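Local coordinates for purine nucleosidase, (IunH-1) (Sulfolobus solfataricus, PDB 3T8J), which belongs to the nucleoside hydrolase family, forms a four-chain assembly in the crystal and holds a sodium ion within an alpha/beta fold, at residues 73-76 with 77-81; 161-164 with 165-169; 185-188 with 189-192. All coordinates share one frame; numbering follows the deposited sequence. Where two conformers were deposited one is given.

Overall arrangement
Three short helical turns illustrate how the chemistry of a local contact varies with its place in the fold. Contact 2 (161-169) and contact 3 (185-192) are buried, whereas contact 1 (73-81) is only partly so, and it alone reaches a second subunit. Contact 2 lies between the others: Phe163 packs on Val75 of contact 1, and the CG of Glu162 lies 3.6 Å from the CB of Trp187 in contact 3. Contacts 1 and 3 do not touch. Both start their helix from one doubly used backbone carbonyl; contact 2 uses a side-chain carboxylate on its first amides. A methyl over an aromatic face marks contacts 2 and 3; charged side chains gather at contact 1, where Lys77 meets the second subunit.

Contact 1: residues 73-76 with 77-81; sequences ITVE and KVHGK
This is a local contact within one helical turn, formed where the loop after strand 60-62 runs into the short helix 76-79, Val75 being its N-cap. The carbonyl oxygen of Val75 takes two backbone donors: Val78 N at 2.9 Å, from above the carbonyl plane, and His79 N at 3.3 Å, within that plane. Beside this fork the side chains of Val75 and His79 point the same way. With CG1 beside the backbone N (chi1 -74°), CG2 of Val75 sits between N and the carbonyl carbon and meets the imidazole in its plane, at the edge, 3.8 Å from His79 CD2, while Val75 CB rests on CG2 of Val78. The helix ends at Gly80, which leaves helical geometry with positive phi and whose N makes a weak bond to Glu76 O. In one of two conformers, Glu76 stretches beyond CG along the following backbone, its OE1 near Lys81 CG but beyond salt-bridge range of the lysine NZ, and OE2 is bonded to Ser39 N. His79 ND1 bonds to Glu12, and its ring lies about 8 Å from the sodium ion. At the subunit interface, Lys77 NZ bonds to Asp280 O of the second subunit.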
ATOM      1  N   ILE A  73      -6.118   0.007 -19.601  1.00 21.25           N
ATOM      2  CA  ILE A  73      -5.924  -0.469 -20.983  1.00 22.12           C
ATOM      3  C   ILE A  73      -7.273  -0.787 -21.599  1.00 21.83           C
ATOM      4  O   ILE A  73      -8.183  -1.307 -20.915  1.00 21.89           O
ATOM      5  CB  ILE A  73      -4.997  -1.694 -21.053  1.00 23.09           C
ATOM      6  CG1 ILE A  73      -5.536  -2.870 -20.243  1.00 23.86           C
ATOM      7  CG2 ILE A  73      -3.593  -1.325 -20.534  1.00 25.24           C
ATOM      8  CD1 ILE A  73      -4.829  -4.203 -20.511  1.00 26.94           C
ATOM      9  N   THR A  74      -7.423  -0.456 -22.892  1.00 21.49           N
ATOM     10  CA  THR A  74      -8.510  -1.003 -23.669  1.00 21.59           C
ATOM     11  C   THR A  74      -8.221  -2.486 -23.994  1.00 22.63           C
ATOM     12  O   THR A  74      -7.071  -2.945 -23.866  1.00 24.92           O
ATOM     13  CB  THR A  74      -8.752  -0.191 -24.929  1.00 22.80           C
ATOM     14  OG1 THR A  74      -7.529  -0.135 -25.681  1.00 23.85           O
ATOM     15  CG2 THR A  74      -9.247   1.237 -24.582  1.00 23.82           C
ATOM     16  N   VAL A  75      -9.259  -3.216 -24.389  1.00 22.21           N
ATOM     17  CA  VAL A  75      -9.171  -4.638 -24.704  1.00 23.16           C
ATOM     18  C   VAL A  75      -9.790  -4.985 -26.091  1.00 24.21           C
ATOM     19  O   VAL A  75     -10.676  -5.848 -26.221  1.00 23.84           O
ATOM     20  CB  VAL A  75      -9.722  -5.518 -23.565  1.00 22.90           C
ATOM     21  CG1 VAL A  75      -8.708  -5.539 -22.385  1.00 24.42           C
ATOM     22  CG2 VAL A  75     -11.090  -5.017 -23.108  1.00 23.93           C
ATOM     23  N   GLU A  76      -9.308  -4.304 -27.130  0.50 24.31           N
ATOM     24  CA  GLU A  76      -9.739  -4.629 -28.491  0.50 25.34           C
ATOM     25  C   GLU A  76      -9.332  -6.056 -28.886  0.50 25.50           C
ATOM     26  O   GLU A  76      -9.948  -6.636 -29.784  0.50 26.96           O
ATOM     27  CB  GLU A  76      -9.269  -3.560 -29.497  0.50 26.16           C
ATOM     28  CG  GLU A  76     -10.033  -2.227 -29.299  0.50 25.82           C
ATOM     29  CD  GLU A  76      -9.330  -0.993 -29.849  0.50 27.62           C
ATOM     30  OE1 GLU A  76      -8.462  -1.131 -30.729  0.50 28.53           O
ATOM     31  OE2 GLU A  76      -9.656   0.134 -29.400  0.50 24.12           O
ATOM     32  N   LYS A  77      -8.340  -6.649 -28.212  1.00 25.17           N
ATOM     33  CA  LYS A  77      -8.024  -8.068 -28.457  1.00 26.50           C
ATOM     34  C   LYS A  77      -9.217  -8.972 -28.088  1.00 26.93           C
ATOM     35  O   LYS A  77      -9.426 -10.040 -28.679  1.00 28.66           O
ATOM     36  CB  LYS A  77      -6.737  -8.500 -27.732  1.00 27.15           C
ATOM     37  CG  LYS A  77      -6.825  -8.560 -26.198  1.00 26.61           C
ATOM     38  CD  LYS A  77      -5.504  -8.927 -25.561  1.00 27.31           C
ATOM     39  CE  LYS A  77      -5.548  -8.930 -24.035  1.00 27.76           C
ATOM     40  NZ  LYS A  77      -4.203  -9.352 -23.486  1.00 29.04           N
ATOM     41  N   VAL A  78      -9.982  -8.553 -27.068  1.00 25.33           N
ATOM     42  CA  VAL A  78     -11.095  -9.335 -26.578  1.00 25.98           C
ATOM     43  C   VAL A  78     -12.343  -9.142 -27.440  1.00 25.75           C
ATOM     44  O   VAL A  78     -13.039 -10.114 -27.747  1.00 27.56           O
ATOM     45  CB  VAL A  78     -11.419  -8.928 -25.096  1.00 24.87           C
ATOM     46  CG1 VAL A  78     -12.681  -9.649 -24.587  1.00 25.97           C
ATOM     47  CG2 VAL A  78     -10.226  -9.201 -24.147  1.00 25.90           C
ATOM     48  N   HIS A  79     -12.633  -7.900 -27.823  1.00 30.89           N
ATOM     49  CA  HIS A  79     -13.922  -7.533 -28.459  1.00 31.01           C
ATOM     50  C   HIS A  79     -13.819  -7.169 -29.940  1.00 33.79           C
ATOM     51  O   HIS A  79     -14.841  -6.919 -30.573  1.00 35.75           O
ATOM     52  CB  HIS A  79     -14.570  -6.339 -27.726  1.00 29.06           C
ATOM     53  CG  HIS A  79     -14.796  -6.573 -26.267  1.00 29.17           C
ATOM     54  ND1 HIS A  79     -15.876  -7.288 -25.788  1.00 28.23           N
ATOM     55  CD2 HIS A  79     -14.076  -6.205 -25.181  1.00 29.74           C
ATOM     56  CE1 HIS A  79     -15.808  -7.351 -24.469  1.00 29.91           C
ATOM     57  NE2 HIS A  79     -14.718  -6.711 -24.073  1.00 31.22           N
ATOM     58  N   GLY A  80     -12.613  -7.125 -30.484  1.00 33.72           N
ATOM     59  CA  GLY A  80     -12.373  -6.583 -31.833  1.00 35.35           C
ATOM     60  C   GLY A  80     -12.139  -5.081 -31.813  1.00 34.23           C
ATOM     61  O   GLY A  80     -12.541  -4.394 -30.874  1.00 32.31           O
ATOM     62  N   LYS A  81     -11.512  -4.547 -32.868  1.00 36.32           N
ATOM     63  CA  LYS A  81     -11.239  -3.104 -32.918  1.00 36.98           C
ATOM     64  C   LYS A  81     -12.497  -2.263 -32.763  1.00 34.90           C
ATOM     65  O   LYS A  81     -12.457  -1.175 -32.172  1.00 35.68           O
ATOM     66  CB  LYS A  81     -10.505  -2.694 -34.210  1.00 40.43           C
ATOM     67  CG  LYS A  81     -10.023  -1.217 -34.182  1.00 43.35           C
ATOM     68  CD  LYS A  81      -9.167  -0.876 -35.412  1.00 50.03           C
ATOM     69  CE  LYS A  81      -8.693   0.593 -35.420  1.00 51.41           C
ATOM     70  NZ  LYS A  81      -7.447   0.792 -34.617  1.00 55.57           N
TER

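Contact 2: residues 161-164 with 165-169; sequences AEFN and IWVDP
Phe163 and Val167, one helical turn apart, meet with a methyl over a ring: Val167 CG2 stands 3.5 Å from the centroid of the phenyl group, 15° off its normal, in a CH-pi contact shifted toward CZ. The ring carbon CG of Phe163 lies anti to the backbone N (chi1 -175°), which carries the ring forward along the helix to Val167 although its CB leaves in the other direction, and CG2 of Val167 is anti to its own carbonyl carbon, facing the ring. The same two residues are joined by the backbone bond from Val167 N to Phe163 O. Trp166 makes a cation-pi contact with Arg269.

At the start of the helix Glu162 is the N-cap. Its chain bends at chi2 and folds the carboxylate back over the first turn, where each oxygen takes one amide of that turn. OE2 receives Asn164 N at 2.8 Å from above the carboxylate plane; OE1 receives Ile165 N at 3.1 Å on its syn side, 33° out of that plane. Glu162 and Ile165 cross at about a right angle, with OE1 3.5 Å from Ile165 CG1. OE1 also accepts from Gly149 N, so this buried group is gripped by three backbone amides. At the far end a water donates to both Asn164 O and Asp168 O.

The next N-cap, Asp168, bonds through OD2 to Thr125 OG1, while OD1 caps Ala171 N in helix 169-177. Ile165 and Pro169 pack against Ile261 of strand 251-261, and Asn164 ND2 bonds to Met147 O at the end of strand 141-147.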
ATOM      1  N   ALA A 161      -9.189  -9.781 -10.507  1.00 19.14           N
ATOM      2  CA  ALA A 161     -10.095  -8.639 -10.648  1.00 18.16           C
ATOM      3  C   ALA A 161     -10.873  -8.667 -11.969  1.00 18.93           C
ATOM      4  O   ALA A 161     -10.353  -9.138 -13.022  1.00 19.34           O
ATOM      5  CB  ALA A 161      -9.333  -7.310 -10.502  1.00 19.07           C
ATOM      6  N   GLU A 162     -12.072  -8.126 -11.919  1.00 18.15           N
ATOM      7  CA  GLU A 162     -12.972  -7.959 -13.043  1.00 18.68           C
ATOM      8  C   GLU A 162     -12.780  -6.571 -13.685  1.00 18.33           C
ATOM      9  O   GLU A 162     -12.516  -5.571 -13.015  1.00 18.46           O
ATOM     10  CB  GLU A 162     -14.415  -8.178 -12.580  1.00 19.29           C
ATOM     11  CG  GLU A 162     -15.468  -8.031 -13.635  1.00 19.77           C
ATOM     12  CD  GLU A 162     -15.841  -6.591 -13.902  1.00 21.38           C
ATOM     13  OE1 GLU A 162     -15.800  -5.762 -12.946  1.00 21.39           O
ATOM     14  OE2 GLU A 162     -16.214  -6.294 -15.057  1.00 21.30           O
ATOM     15  N   PHE A 163     -12.913  -6.522 -15.011  1.00 18.63           N
ATOM     16  CA  PHE A 163     -12.590  -5.351 -15.804  1.00 18.09           C
ATOM     17  C   PHE A 163     -13.265  -4.042 -15.376  1.00 17.08           C
ATOM     18  O   PHE A 163     -12.584  -3.034 -15.205  1.00 17.95           O
ATOM     19  CB  PHE A 163     -12.931  -5.639 -17.267  1.00 19.07           C
ATOM     20  CG  PHE A 163     -12.527  -4.559 -18.219  1.00 18.58           C
ATOM     21  CD1 PHE A 163     -11.201  -4.450 -18.625  1.00 20.09           C
ATOM     22  CD2 PHE A 163     -13.462  -3.676 -18.739  1.00 20.32           C
ATOM     23  CE1 PHE A 163     -10.814  -3.458 -19.525  1.00 19.92           C
ATOM     24  CE2 PHE A 163     -13.080  -2.700 -19.647  1.00 21.31           C
ATOM     25  CZ  PHE A 163     -11.759  -2.611 -20.061  1.00 19.48           C
ATOM     26  N   ASN A 164     -14.587  -4.037 -15.232  1.00 17.25           N
ATOM     27  CA  ASN A 164     -15.294  -2.765 -14.958  1.00 17.63           C
ATOM     28  C   ASN A 164     -14.785  -2.106 -13.672  1.00 18.12           C
ATOM     29  O   ASN A 164     -14.540  -0.898 -13.643  1.00 18.25           O
ATOM     30  CB  ASN A 164     -16.803  -2.975 -14.851  1.00 18.26           C
ATOM     31  CG  ASN A 164     -17.443  -3.265 -16.187  1.00 18.92           C
ATOM     32  OD1 ASN A 164     -16.856  -2.996 -17.244  1.00 19.49           O
ATOM     33  ND2 ASN A 164     -18.685  -3.807 -16.166  1.00 19.32           N
ATOM     34  N   ILE A 165     -14.612  -2.904 -12.616  1.00 17.88           N
ATOM     35  CA  ILE A 165     -14.112  -2.362 -11.347  1.00 17.21           C
ATOM     36  C   ILE A 165     -12.634  -1.981 -11.460  1.00 16.98           C
ATOM     37  O   ILE A 165     -12.207  -0.910 -10.999  1.00 17.30           O
ATOM     38  CB  ILE A 165     -14.326  -3.352 -10.182  1.00 17.39           C
ATOM     39  CG1 ILE A 165     -15.796  -3.797 -10.096  1.00 18.19           C
ATOM     40  CG2 ILE A 165     -13.845  -2.754  -8.807  1.00 17.96           C
ATOM     41  CD1 ILE A 165     -16.790  -2.652  -9.862  1.00 20.78           C
ATOM     42  N   TRP A 166     -11.826  -2.846 -12.097  1.00 16.75           N
ATOM     43  CA  TRP A 166     -10.390  -2.596 -12.250  1.00 16.45           C
ATOM     44  C   TRP A 166     -10.081  -1.287 -13.047  1.00 15.87           C
ATOM     45  O   TRP A 166      -9.127  -0.574 -12.721  1.00 15.85           O
ATOM     46  CB  TRP A 166      -9.735  -3.808 -12.964  1.00 17.10           C
ATOM     47  CG  TRP A 166      -8.274  -3.646 -13.216  1.00 16.65           C
ATOM     48  CD1 TRP A 166      -7.227  -4.003 -12.392  1.00 17.43           C
ATOM     49  CD2 TRP A 166      -7.671  -3.091 -14.394  1.00 18.38           C
ATOM     50  NE1 TRP A 166      -6.019  -3.676 -12.968  1.00 19.96           N
ATOM     51  CE2 TRP A 166      -6.270  -3.106 -14.197  1.00 19.36           C
ATOM     52  CE3 TRP A 166      -8.183  -2.553 -15.588  1.00 19.00           C
ATOM     53  CZ2 TRP A 166      -5.384  -2.626 -15.153  1.00 21.17           C
ATOM     54  CZ3 TRP A 166      -7.293  -2.083 -16.529  1.00 20.88           C
ATOM     55  CH2 TRP A 166      -5.911  -2.116 -16.302  1.00 20.68           C
ATOM     56  N   VAL A 167     -10.855  -0.996 -14.083  1.00 16.12           N
ATOM     57  CA  VAL A 167     -10.587   0.193 -14.943  1.00 16.74           C
ATOM     58  C   VAL A 167     -10.566   1.466 -14.111  1.00 16.69           C
ATOM     59  O   VAL A 167      -9.674   2.311 -14.235  1.00 16.95           O
ATOM     60  CB  VAL A 167     -11.572   0.293 -16.107  1.00 16.61           C
ATOM     61  CG1 VAL A 167     -11.590   1.711 -16.725  1.00 18.54           C
ATOM     62  CG2 VAL A 167     -11.256  -0.772 -17.198  1.00 19.09           C
ATOM     63  N   ASP A 168     -11.549   1.566 -13.207  1.00 16.05           N
ATOM     64  CA  ASP A 168     -11.675   2.743 -12.343  1.00 15.33           C
ATOM     65  C   ASP A 168     -12.116   2.336 -10.946  1.00 15.86           C
ATOM     66  O   ASP A 168     -13.288   2.449 -10.605  1.00 16.50           O
ATOM     67  CB  ASP A 168     -12.555   3.834 -12.945  1.00 15.84           C
ATOM     68  CG  ASP A 168     -12.374   5.178 -12.247  1.00 16.57           C
ATOM     69  OD1 ASP A 168     -11.763   5.210 -11.152  1.00 16.83           O
ATOM     70  OD2 ASP A 168     -12.832   6.221 -12.781  1.00 17.32           O
ATOM     71  N   PRO A 169     -11.151   1.867 -10.148  1.00 15.87           N
ATOM     72  CA  PRO A 169     -11.546   1.362  -8.811  1.00 16.72           C
ATOM     73  C   PRO A 169     -11.836   2.483  -7.853  1.00 17.52           C
ATOM     74  O   PRO A 169     -12.537   2.277  -6.856  1.00 17.89           O
ATOM     75  CB  PRO A 169     -10.336   0.534  -8.386  1.00 17.41           C
ATOM     76  CG  PRO A 169      -9.191   1.167  -9.091  1.00 18.14           C
ATOM     77  CD  PRO A 169      -9.715   1.661 -10.422  1.00 16.50           C
TER
HETATM   78  O   HOH W   1     -15.357   1.209 -12.074  1.00 12.75           O

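Contact 3: residues 185-188 with 189-192; sequences IPWD and VIIN
A short helix at the carboxyl end of a parallel strand forms this contact: strand 182-185 ends at Ile185 and helix 187-190 starts directly after Pro186, its N-cap residue. The carbonyl oxygen of Pro186 is shared by two amides, Ile190 N at 3.1 Å in the carbonyl plane and Val189 N at 3.2 Å, well above it. The side chains of Trp187 and Ile191 then cross at about a right angle. CG2 of Ile191 sits over one indole face, 3.7 Å from the centroid of the five-membered ring and nearest to CE2. That methyl is directed there because it lies anti to the carbonyl carbon, with CG1 turned between N and C (chi1 61°). CD1 of Ile190 approaches the six-membered ring obliquely, 4.0 Å from Trp187 CE3. Packing is tight where CG2 of Ile185 meets CG2 of Ile190, at 3.3 Å. Two waters donate to Asp188 O and link it to the side-chain amide of Asn192, one at ND2 and the other at OD1. The carboxylate of Asp188 turns instead to the loop after strand 141-147, accepting from the amides of Val151, Phe152 and Ile154. Short helices at the carboxyl ends of parallel strands are typical of alpha/beta folds.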
ATOM      1  N   ILE A 185     -23.911  -8.177 -10.089  1.00 22.30           N
ATOM      2  CA  ILE A 185     -23.762  -9.432 -10.806  1.00 23.74           C
ATOM      3  C   ILE A 185     -22.261  -9.614 -11.119  1.00 22.82           C
ATOM      4  O   ILE A 185     -21.719  -8.904 -11.970  1.00 22.05           O
ATOM      5  CB  ILE A 185     -24.587  -9.421 -12.126  1.00 24.17           C
ATOM      6  CG1 ILE A 185     -26.120  -9.498 -11.890  1.00 25.53           C
ATOM      7  CG2 ILE A 185     -24.264 -10.632 -13.002  1.00 26.99           C
ATOM      8  CD1 ILE A 185     -26.758  -8.375 -11.050  1.00 27.41           C
ATOM      9  N   PRO A 186     -21.588 -10.568 -10.457  1.00 22.07           N
ATOM     10  CA  PRO A 186     -20.131 -10.744 -10.651  1.00 20.98           C
ATOM     11  C   PRO A 186     -19.739 -11.561 -11.886  1.00 21.38           C
ATOM     12  O   PRO A 186     -20.472 -12.465 -12.301  1.00 21.64           O
ATOM     13  CB  PRO A 186     -19.683 -11.493  -9.380  1.00 22.24           C
ATOM     14  CG  PRO A 186     -20.867 -11.526  -8.488  1.00 24.50           C
ATOM     15  CD  PRO A 186     -22.068 -11.365  -9.309  1.00 23.28           C
ATOM     16  N   TRP A 187     -18.553 -11.261 -12.410  1.00 21.52           N
ATOM     17  CA  TRP A 187     -17.969 -12.028 -13.498  1.00 21.84           C
ATOM     18  C   TRP A 187     -17.881 -13.517 -13.192  1.00 22.81           C
ATOM     19  O   TRP A 187     -18.186 -14.358 -14.064  1.00 23.06           O
ATOM     20  CB  TRP A 187     -16.561 -11.510 -13.769  1.00 21.09           C
ATOM     21  CG  TRP A 187     -15.798 -12.319 -14.814  1.00 22.74           C
ATOM     22  CD1 TRP A 187     -14.799 -13.231 -14.592  1.00 23.47           C
ATOM     23  CD2 TRP A 187     -16.009 -12.282 -16.218  1.00 25.57           C
ATOM     24  NE1 TRP A 187     -14.376 -13.776 -15.792  1.00 26.47           N
ATOM     25  CE2 TRP A 187     -15.100 -13.197 -16.802  1.00 25.05           C
ATOM     26  CE3 TRP A 187     -16.862 -11.550 -17.050  1.00 26.38           C
ATOM     27  CZ2 TRP A 187     -15.027 -13.402 -18.191  1.00 27.24           C
ATOM     28  CZ3 TRP A 187     -16.783 -11.766 -18.429  1.00 27.27           C
ATOM     29  CH2 TRP A 187     -15.869 -12.669 -18.970  1.00 27.55           C
ATOM     30  N   ASP A 188     -17.431 -13.869 -11.988  1.00 23.06           N
ATOM     31  CA  ASP A 188     -17.191 -15.272 -11.662  1.00 24.57           C
ATOM     32  C   ASP A 188     -18.441 -16.046 -11.252  1.00 25.47           C
ATOM     33  O   ASP A 188     -18.359 -17.224 -10.877  1.00 27.97           O
ATOM     34  CB  ASP A 188     -16.000 -15.465 -10.713  1.00 25.00           C
ATOM     35  CG  ASP A 188     -16.043 -14.597  -9.479  1.00 25.25           C
ATOM     36  OD1 ASP A 188     -17.071 -13.904  -9.217  1.00 24.77           O
ATOM     37  OD2 ASP A 188     -15.006 -14.627  -8.741  1.00 24.88           O
ATOM     38  N   VAL A 189     -19.595 -15.382 -11.386  1.00 25.65           N
ATOM     39  CA  VAL A 189     -20.893 -16.031 -11.389  1.00 26.74           C
ATOM     40  C   VAL A 189     -21.356 -16.230 -12.849  1.00 27.29           C
ATOM     41  O   VAL A 189     -21.725 -17.337 -13.241  1.00 28.59           O
ATOM     42  CB  VAL A 189     -21.909 -15.209 -10.560  1.00 26.55           C
ATOM     43  CG1 VAL A 189     -23.353 -15.681 -10.816  1.00 28.79           C
ATOM     44  CG2 VAL A 189     -21.530 -15.263  -9.080  1.00 27.79           C
ATOM     45  N   ILE A 190     -21.322 -15.176 -13.652  1.00 25.82           N
ATOM     46  CA  ILE A 190     -21.877 -15.272 -15.012  1.00 26.80           C
ATOM     47  C   ILE A 190     -21.098 -16.262 -15.900  1.00 27.53           C
ATOM     48  O   ILE A 190     -21.710 -16.844 -16.796  1.00 27.65           O
ATOM     49  CB  ILE A 190     -22.059 -13.897 -15.716  1.00 27.15           C
ATOM     50  CG1 ILE A 190     -20.732 -13.241 -16.011  1.00 26.56           C
ATOM     51  CG2 ILE A 190     -22.961 -12.978 -14.905  1.00 28.47           C
ATOM     52  CD1 ILE A 190     -20.228 -13.588 -17.436  1.00 27.96           C
ATOM     53  N   ILE A 191     -19.805 -16.498 -15.626  1.00 27.28           N
ATOM     54  CA  ILE A 191     -19.030 -17.458 -16.440  1.00 28.47           C
ATOM     55  C   ILE A 191     -19.480 -18.902 -16.266  1.00 29.73           C
ATOM     56  O   ILE A 191     -19.085 -19.762 -17.044  1.00 31.35           O
ATOM     57  CB  ILE A 191     -17.479 -17.372 -16.229  1.00 27.20           C
ATOM     58  CG1 ILE A 191     -17.088 -17.683 -14.780  1.00 28.70           C
ATOM     59  CG2 ILE A 191     -16.964 -16.012 -16.708  1.00 28.16           C
ATOM     60  CD1 ILE A 191     -15.567 -17.590 -14.512  1.00 30.57           C
ATOM     61  N   ASN A 192     -20.315 -19.177 -15.260  1.00 29.39           N
ATOM     62  CA  ASN A 192     -20.925 -20.508 -15.115  1.00 32.10           C
ATOM     63  C   ASN A 192     -22.058 -20.795 -16.112  1.00 32.40           C
ATOM     64  O   ASN A 192     -22.562 -21.922 -16.164  1.00 35.36           O
ATOM     65  CB  ASN A 192     -21.471 -20.683 -13.684  1.00 32.42           C
ATOM     66  CG  ASN A 192     -20.386 -20.595 -12.624  1.00 34.28           C
ATOM     67  OD1 ASN A 192     -19.231 -20.953 -12.864  1.00 36.99           O
ATOM     68  ND2 ASN A 192     -20.764 -20.135 -11.430  1.00 36.75           N
TER
HETATM   69  O   HOH W   2     -19.578 -19.029  -9.025  1.00 27.94           O
HETATM   70  O   HOH W   3     -16.883 -19.511 -11.524  1.00 28.98           O